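Local atomic coordinates of phosphate-binding protein (Xanthomonas axonopodis pv. citri, PDB entry 5UB3), a protein that probably acts as a periplasmic solute receptor of the phosphonate-binding type, partnered with a diguanylate cyclase, and is seen here with bound chloride. Residues Asp258-Ser261 with Arg262-Leu265; Val161-Lys164 with Leu165-Ala168; Arg31-Val35 with Gly36-Gly40. All blocks are in the same frame, centred on the assembly; numbering follows the deposited sequence.

In the fold
All three interactions are local chain turns, lying in series at separate places in the molecule. Interactions 1 and 2 both start a helix: the first helix 259-277, through a reciprocal aspartate-serine pair, the second helix 164-172, through a serine N-cap and an asparagine that reaches back to the loop. They sit on opposite sides of the chain's centre, with centres about 30 Å apart. Interaction 3, whose centre is about 28 Å from that of the chain, instead closes a turn leading into strand 39-42. Each is partly buried. Apolar residues such as L265, V167, M32 and I37 are buried, while the surface parts of interactions 1 and 3 are rich in arginine.

Interaction 1: residues Asp258-Ser261 with Arg262-Leu265; sequences DPTS and RRRL
With CG set beside its own backbone N (chi1 -75°) and the chain kinked at chi3 (-74°), R263 folds back along the helix and lays its guanidinium over the first turn. P259 O sits under the centre of one face, 3.3 Å from the plane, and NH2 carries on to T260, donating to OG1 at 3.1 Å. That bond is far from straight (140° at the hydrogen), and the hydroxyl lies somewhat out of the guanidinium plane. T260 presents OG1 to R263 and its methyl CG2 to the next arginine, touching R264 CD at 3.9 Å; the end of R264 goes on to a salt bridge with D92. R262 stretches its extended chain past the D258 carbonyl, and one guanidinium face rests above D258 N. On the inner flank L265 packs against P81 and M84 of strand 79-87. R262 N closes the first helical turn on D258 O. Two reciprocal bonds fix the start of that turn: S261 N donates almost straight to D258 OD1 at 3.0 Å, and D258 N to S261 OG at 2.9 Å. These two D258-S261 bonds make a classic capping box, with D258 as N-cap of helix 259-277.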
loop_
_atom_site.group_PDB
_atom_site.type_symbol
_atom_site.label_atom_id
_atom_site.label_comp_id
_atom_site.label_asym_id
_atom_site.label_seq_id
_atom_site.Cartn_x
_atom_site.Cartn_y
_atom_site.Cartn_z
ATOM N N ASP A 258 -12.943 14.353 -0.725
ATOM C CA ASP A 258 -14.359 14.691 -0.741
ATOM C C ASP A 258 -15.026 13.858 0.351
ATOM O O ASP A 258 -14.336 13.065 1.045
ATOM C CB ASP A 258 -14.945 14.565 -2.156
ATOM C CG ASP A 258 -14.973 13.140 -2.691
ATOM O OD1 ASP A 258 -15.265 12.214 -1.921
ATOM O OD2 ASP A 258 -14.741 12.973 -3.909
ATOM N N PRO A 259 -16.328 14.091 0.590
ATOM C CA PRO A 259 -16.833 13.443 1.788
ATOM C C PRO A 259 -16.782 11.913 1.650
ATOM O O PRO A 259 -16.552 11.233 2.650
ATOM C CB PRO A 259 -18.252 14.008 1.920
ATOM C CG PRO A 259 -18.127 15.341 1.286
ATOM C CD PRO A 259 -17.325 15.032 0.052
ATOM N N THR A 260 -16.924 11.384 0.454
ATOM C CA THR A 260 -16.862 9.936 0.253
ATOM C C THR A 260 -15.474 9.369 0.554
ATOM O O THR A 260 -15.329 8.437 1.337
ATOM C CB THR A 260 -17.296 9.592 -1.156
ATOM O OG1 THR A 260 -18.668 9.994 -1.309
ATOM C CG2 THR A 260 -17.171 8.103 -1.460
ATOM N N SER A 261 -14.468 9.919 -0.095
ATOM C CA SER A 261 -13.113 9.428 0.097
ATOM C C SER A 261 -12.707 9.604 1.544
ATOM O O SER A 261 -12.037 8.728 2.130
ATOM C CB SER A 261 -12.132 10.129 -0.850
ATOM O OG SER A 261 -12.198 11.562 -0.830
ATOM N N ARG A 262 -13.139 10.704 2.161
ATOM C CA ARG A 262 -12.873 10.871 3.606
ATOM C C ARG A 262 -13.502 9.786 4.469
ATOM O O ARG A 262 -12.873 9.313 5.406
ATOM C CB ARG A 262 -13.348 12.225 4.148
ATOM C CG ARG A 262 -12.517 13.366 3.644
ATOM C CD ARG A 262 -13.126 14.709 3.993
ATOM N NE ARG A 262 -12.284 15.772 3.400
ATOM C CZ ARG A 262 -12.656 16.718 2.517
ATOM N NH1 ARG A 262 -13.919 16.804 2.088
ATOM N NH2 ARG A 262 -11.746 17.627 2.108
ATOM N N ARG A 263 -14.749 9.468 4.186
ATOM C CA ARG A 263 -15.492 8.411 4.881
ATOM C C ARG A 263 -14.816 7.082 4.615
ATOM O O ARG A 263 -14.627 6.308 5.516
ATOM C CB ARG A 263 -16.935 8.343 4.419
ATOM C CG ARG A 263 -17.840 9.460 4.962
ATOM C CD ARG A 263 -19.328 9.370 4.481
ATOM N NE ARG A 263 -19.556 9.748 3.073
ATOM C CZ ARG A 263 -19.988 10.944 2.601
ATOM N NH1 ARG A 263 -20.309 11.994 3.413
ATOM N NH2 ARG A 263 -20.086 11.120 1.259
ATOM N N ARG A 264 -14.392 6.851 3.390
ATOM C CA ARG A 264 -13.767 5.572 3.075
ATOM C C ARG A 264 -12.425 5.454 3.737
ATOM O O ARG A 264 -12.065 4.362 4.196
ATOM C CB ARG A 264 -13.683 5.328 1.583
ATOM C CG ARG A 264 -15.072 5.204 0.955
ATOM C CD ARG A 264 -14.962 4.997 -0.522
ATOM N NE ARG A 264 -14.632 3.621 -0.852
ATOM C CZ ARG A 264 -14.167 3.234 -2.026
ATOM N NH1 ARG A 264 -13.913 4.116 -2.966
ATOM N NH2 ARG A 264 -13.870 1.945 -2.227
ATOM N N LEU A 265 -11.652 6.535 3.778
ATOM C CA LEU A 265 -10.383 6.497 4.514
ATOM C C LEU A 265 -10.585 6.353 5.992
ATOM O O LEU A 265 -9.832 5.650 6.659
ATOM C CB LEU A 265 -9.529 7.730 4.229
ATOM C CG LEU A 265 -8.963 7.756 2.815
ATOM C CD1 LEU A 265 -8.178 9.095 2.669
ATOM C CD2 LEU A 265 -8.053 6.579 2.528
#

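Interaction 2: residues Val161-Lys164 with Leu165-Ala168; sequences VGSK and LNVA
V161 O is gripped by two donors: the side-chain amide of N166 gives it a firm bond from ND2 at 2.9 Å, and S163 N adds a weak one at 3.1 Å. This ties the loop after strand 156-160 to the first turn of helix 164-172, for which S163 is the N-cap. Its OG accepts from N166 N at 2.8 Å, so the backbone N-H of N166 is capped by S163 while its side chain holds V161. A chi1 of 80° sets OG between the backbone N and carbonyl carbon of S163, which puts it over the N-H of N166. The helix's own bonds begin next to it, V167 N to S163 O and A168 N to K164 O. N166 slides past V161 in the opposite direction, bringing its CB within 3.6 Å of V161 CG2. That methyl also meets V167 CG2 at 3.6 Å, an apolar touch beside the capping bonds; V161 leans on I176 as well. K164 takes another course: its chain is extended beyond CG and its NZ forms a salt bridge with D185 of helix 183-186, which ties the start of helix 164-172 to that short helix. In the bond from N166 ND2, V161 O lies only 8° out of the amide plane, and the N-H points at it with an angle of 166°.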
loop_
_atom_site.group_PDB
_atom_site.type_symbol
_atom_site.label_atom_id
_atom_site.label_comp_id
_atom_site.label_asym_id
_atom_site.label_seq_id
_atom_site.Cartn_x
_atom_site.Cartn_y
_atom_site.Cartn_z
ATOM N N VAL A 161 6.422 -13.305 4.001
ATOM C CA VAL A 161 7.378 -13.679 2.959
ATOM C C VAL A 161 7.969 -12.455 2.192
ATOM O O VAL A 161 8.755 -12.621 1.261
ATOM C CB VAL A 161 6.742 -14.707 2.026
ATOM C CG1 VAL A 161 6.200 -15.899 2.806
ATOM C CG2 VAL A 161 5.626 -14.109 1.184
ATOM N N GLY A 162 7.574 -11.247 2.579
ATOM C CA GLY A 162 8.066 -9.992 1.975
ATOM C C GLY A 162 7.371 -9.621 0.663
ATOM O O GLY A 162 6.385 -8.846 0.625
ATOM N N SER A 163 7.865 -10.190 -0.418
ATOM C CA SER A 163 7.535 -9.675 -1.724
ATOM C C SER A 163 6.207 -10.260 -2.195
ATOM O O SER A 163 5.784 -11.363 -1.796
ATOM C CB SER A 163 8.622 -10.010 -2.725
ATOM O OG SER A 163 8.474 -11.336 -3.155
ATOM N N LYS A 164 5.567 -9.547 -3.093
ATOM C CA LYS A 164 4.336 -10.097 -3.690
ATOM C C LYS A 164 4.595 -11.434 -4.446
ATOM O O LYS A 164 3.776 -12.403 -4.400
ATOM C CB LYS A 164 3.716 -9.065 -4.571
ATOM C CG LYS A 164 3.232 -7.830 -3.841
ATOM C CD LYS A 164 2.803 -6.755 -4.812
ATOM C CE LYS A 164 2.447 -5.535 -4.025
ATOM N NZ LYS A 164 1.765 -4.570 -4.896
ATOM N N LEU A 165 5.743 -11.493 -5.131
ATOM C CA LEU A 165 6.097 -12.674 -5.911
ATOM C C LEU A 165 6.284 -13.831 -4.980
ATOM O O LEU A 165 5.890 -14.949 -5.282
ATOM C CB LEU A 165 7.396 -12.438 -6.697
ATOM C CG LEU A 165 7.913 -13.616 -7.548
ATOM C CD1 LEU A 165 6.840 -14.197 -8.452
ATOM C CD2 LEU A 165 9.109 -13.182 -8.379
ATOM N N ASN A 166 6.892 -13.568 -3.824
ATOM C CA ASN A 166 7.020 -14.628 -2.810
ATOM C C ASN A 166 5.677 -15.173 -2.313
ATOM O O ASN A 166 5.511 -16.365 -2.136
ATOM C CB ASN A 166 7.893 -14.160 -1.652
ATOM C CG ASN A 166 9.394 -14.188 -1.974
ATOM O OD1 ASN A 166 9.830 -14.568 -3.061
ATOM N ND2 ASN A 166 10.174 -13.800 -1.003
ATOM N N VAL A 167 4.698 -14.312 -2.109
ATOM C CA VAL A 167 3.368 -14.815 -1.745
ATOM C C VAL A 167 2.926 -15.823 -2.811
ATOM O O VAL A 167 2.511 -16.921 -2.520
ATOM C CB VAL A 167 2.367 -13.671 -1.671
ATOM C CG1 VAL A 167 0.977 -14.200 -1.451
ATOM C CG2 VAL A 167 2.729 -12.724 -0.540
ATOM N N ALA A 168 2.994 -15.418 -4.084
ATOM C CA ALA A 168 2.550 -16.288 -5.149
ATOM C C ALA A 168 3.431 -17.557 -5.168
ATOM O O ALA A 168 2.942 -18.664 -5.175
ATOM C CB ALA A 168 2.613 -15.542 -6.470
#

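Interaction 3: residues Arg31-Val35 with Gly36-Gly40; sequences RMREV and GIRRG
R33 lays one face of its guanidinium over the CD methylene of R38, with R33 CZ 3.4 Å from R38 CD. The R33 side chain gets there by running extended from CG to NE, whereas R38 doubles over at chi2 (-73°) to meet it. The two chains cross at a slant, their guanidinium planes 41° apart, and R33 NH2 comes within 3.1 Å of R38 NH1. Two positive groups so near each other would be expected to repel. A water bridges the two residues, accepting from R33 NH1 at the guanidinium edge, at 2.8 Å, and donating to R38 O. On the other side of the turn, M32 and I37 run side by side in the same direction, CB to CB at 3.6 Å. M32 also packs on V224 and R227 of helix 222-235, and I37 on L5 of strand 4-8, so the pair sits between that helix and the strand. The backbone pulls the turn shut: G36 N donates to R33 O at 3.0 Å, I37 N reaches M32 O in a weak bond of 3.3 Å, and R33 CA makes a C-H...O contact with I37 O. With G36 at a positive phi (92°) and M32 packed on I37, the paired six-to-one and five-to-two bonds are those of a Schellman motif, which here turns the chain toward strand 39-42.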
loop_
_atom_site.group_PDB
_atom_site.type_symbol
_atom_site.label_atom_id
_atom_site.label_comp_id
_atom_site.label_asym_id
_atom_site.label_seq_id
_atom_site.Cartn_x
_atom_site.Cartn_y
_atom_site.Cartn_z
ATOM N N ARG A 31 7.841 24.113 -10.112
ATOM C CA ARG A 31 6.510 24.713 -10.052
ATOM C C ARG A 31 6.061 25.150 -8.674
ATOM O O ARG A 31 4.948 25.639 -8.520
ATOM C CB ARG A 31 5.492 23.776 -10.698
ATOM C CG ARG A 31 5.758 23.691 -12.175
ATOM C CD ARG A 31 5.201 22.402 -12.790
ATOM N NE ARG A 31 5.416 22.414 -14.255
ATOM C CZ ARG A 31 6.525 22.025 -14.895
ATOM N NH1 ARG A 31 7.605 21.571 -14.250
ATOM N NH2 ARG A 31 6.551 22.090 -16.232
ATOM N N MET A 32 6.944 25.054 -7.679
ATOM C CA MET A 32 6.623 25.443 -6.323
ATOM C C MET A 32 7.500 26.623 -5.881
ATOM O O MET A 32 7.557 26.916 -4.692
ATOM C CB MET A 32 6.952 24.290 -5.374
ATOM C CG MET A 32 6.344 22.918 -5.666
ATOM S SD MET A 32 4.824 22.694 -4.778
ATOM C CE MET A 32 5.181 22.809 -3.035
ATOM N N ARG A 33 8.203 27.279 -6.798
ATOM C CA ARG A 33 9.124 28.352 -6.389
ATOM C C ARG A 33 8.463 29.467 -5.663
ATOM O O ARG A 33 9.024 30.046 -4.737
ATOM C CB ARG A 33 9.872 28.951 -7.572
ATOM C CG ARG A 33 11.135 29.602 -7.054
ATOM C CD ARG A 33 11.840 30.408 -8.103
ATOM N NE ARG A 33 12.975 31.042 -7.457
ATOM C CZ ARG A 33 14.116 30.421 -7.171
ATOM N NH1 ARG A 33 14.332 29.128 -7.473
ATOM N NH2 ARG A 33 15.060 31.116 -6.574
ATOM N N GLU A 34 7.235 29.748 -6.068
ATOM C CA GLU A 34 6.486 30.844 -5.501
ATOM C C GLU A 34 6.038 30.561 -4.042
ATOM O O GLU A 34 5.600 31.481 -3.361
ATOM C CB GLU A 34 5.364 31.274 -6.469
ATOM C CG GLU A 34 4.032 30.530 -6.351
ATOM C CD GLU A 34 3.753 29.423 -7.369
ATOM O OE1 GLU A 34 4.505 28.382 -7.378
ATOM O OE2 GLU A 34 2.723 29.601 -8.094
ATOM N N VAL A 35 6.211 29.322 -3.533
ATOM C CA VAL A 35 5.974 29.080 -2.093
ATOM C C VAL A 35 7.258 28.758 -1.357
ATOM O O VAL A 35 7.234 28.169 -0.283
ATOM C CB VAL A 35 4.893 28.008 -1.837
ATOM C CG1 VAL A 35 3.517 28.501 -2.286
ATOM C CG2 VAL A 35 5.237 26.699 -2.529
ATOM N N GLY A 36 8.377 29.195 -1.911
ATOM C CA GLY A 36 9.624 29.120 -1.219
ATOM C C GLY A 36 10.397 27.837 -1.512
ATOM O O GLY A 36 11.490 27.686 -1.016
ATOM N N ILE A 37 9.864 26.912 -2.319
ATOM C CA ILE A 37 10.631 25.658 -2.619
ATOM C C ILE A 37 11.658 25.950 -3.692
ATOM O O ILE A 37 11.316 26.492 -4.718
ATOM C CB ILE A 37 9.720 24.513 -3.030
ATOM C CG1 ILE A 37 8.772 24.169 -1.864
ATOM C CG2 ILE A 37 10.488 23.309 -3.503
ATOM C CD1 ILE A 37 9.417 23.723 -0.562
ATOM N N ARG A 38 12.915 25.614 -3.412
ATOM C CA ARG A 38 13.985 25.785 -4.360
ATOM C C ARG A 38 14.535 24.461 -4.851
ATOM O O ARG A 38 15.095 24.398 -5.921
ATOM C CB ARG A 38 15.143 26.553 -3.730
ATOM C CG ARG A 38 14.770 27.884 -3.136
ATOM C CD ARG A 38 14.495 28.916 -4.188
ATOM N NE ARG A 38 14.256 30.195 -3.500
ATOM C CZ ARG A 38 15.146 31.183 -3.310
ATOM N NH1 ARG A 38 16.392 31.137 -3.802
ATOM N NH2 ARG A 38 14.755 32.259 -2.637
ATOM N N ARG A 39 14.400 23.399 -4.091
ATOM C CA ARG A 39 15.078 22.159 -4.438
ATOM C C ARG A 39 14.241 21.008 -3.879
ATOM O O ARG A 39 13.348 21.206 -3.019
ATOM C CB ARG A 39 16.528 22.161 -3.941
ATOM C CG ARG A 39 16.721 22.316 -2.420
ATOM C CD ARG A 39 18.188 22.641 -1.996
ATOM N NE ARG A 39 18.557 23.953 -2.533
ATOM C CZ ARG A 39 18.326 25.150 -1.952
ATOM N NH1 ARG A 39 17.794 25.280 -0.727
ATOM N NH2 ARG A 39 18.653 26.250 -2.622
ATOM N N GLY A 40 14.522 19.851 -4.413
ATOM C CA GLY A 40 13.880 18.600 -4.044
ATOM C C GLY A 40 14.890 17.573 -3.575
ATOM O O GLY A 40 16.014 17.570 -4.051
HETATM O O HOH W 1 16.233 27.087 -7.195
#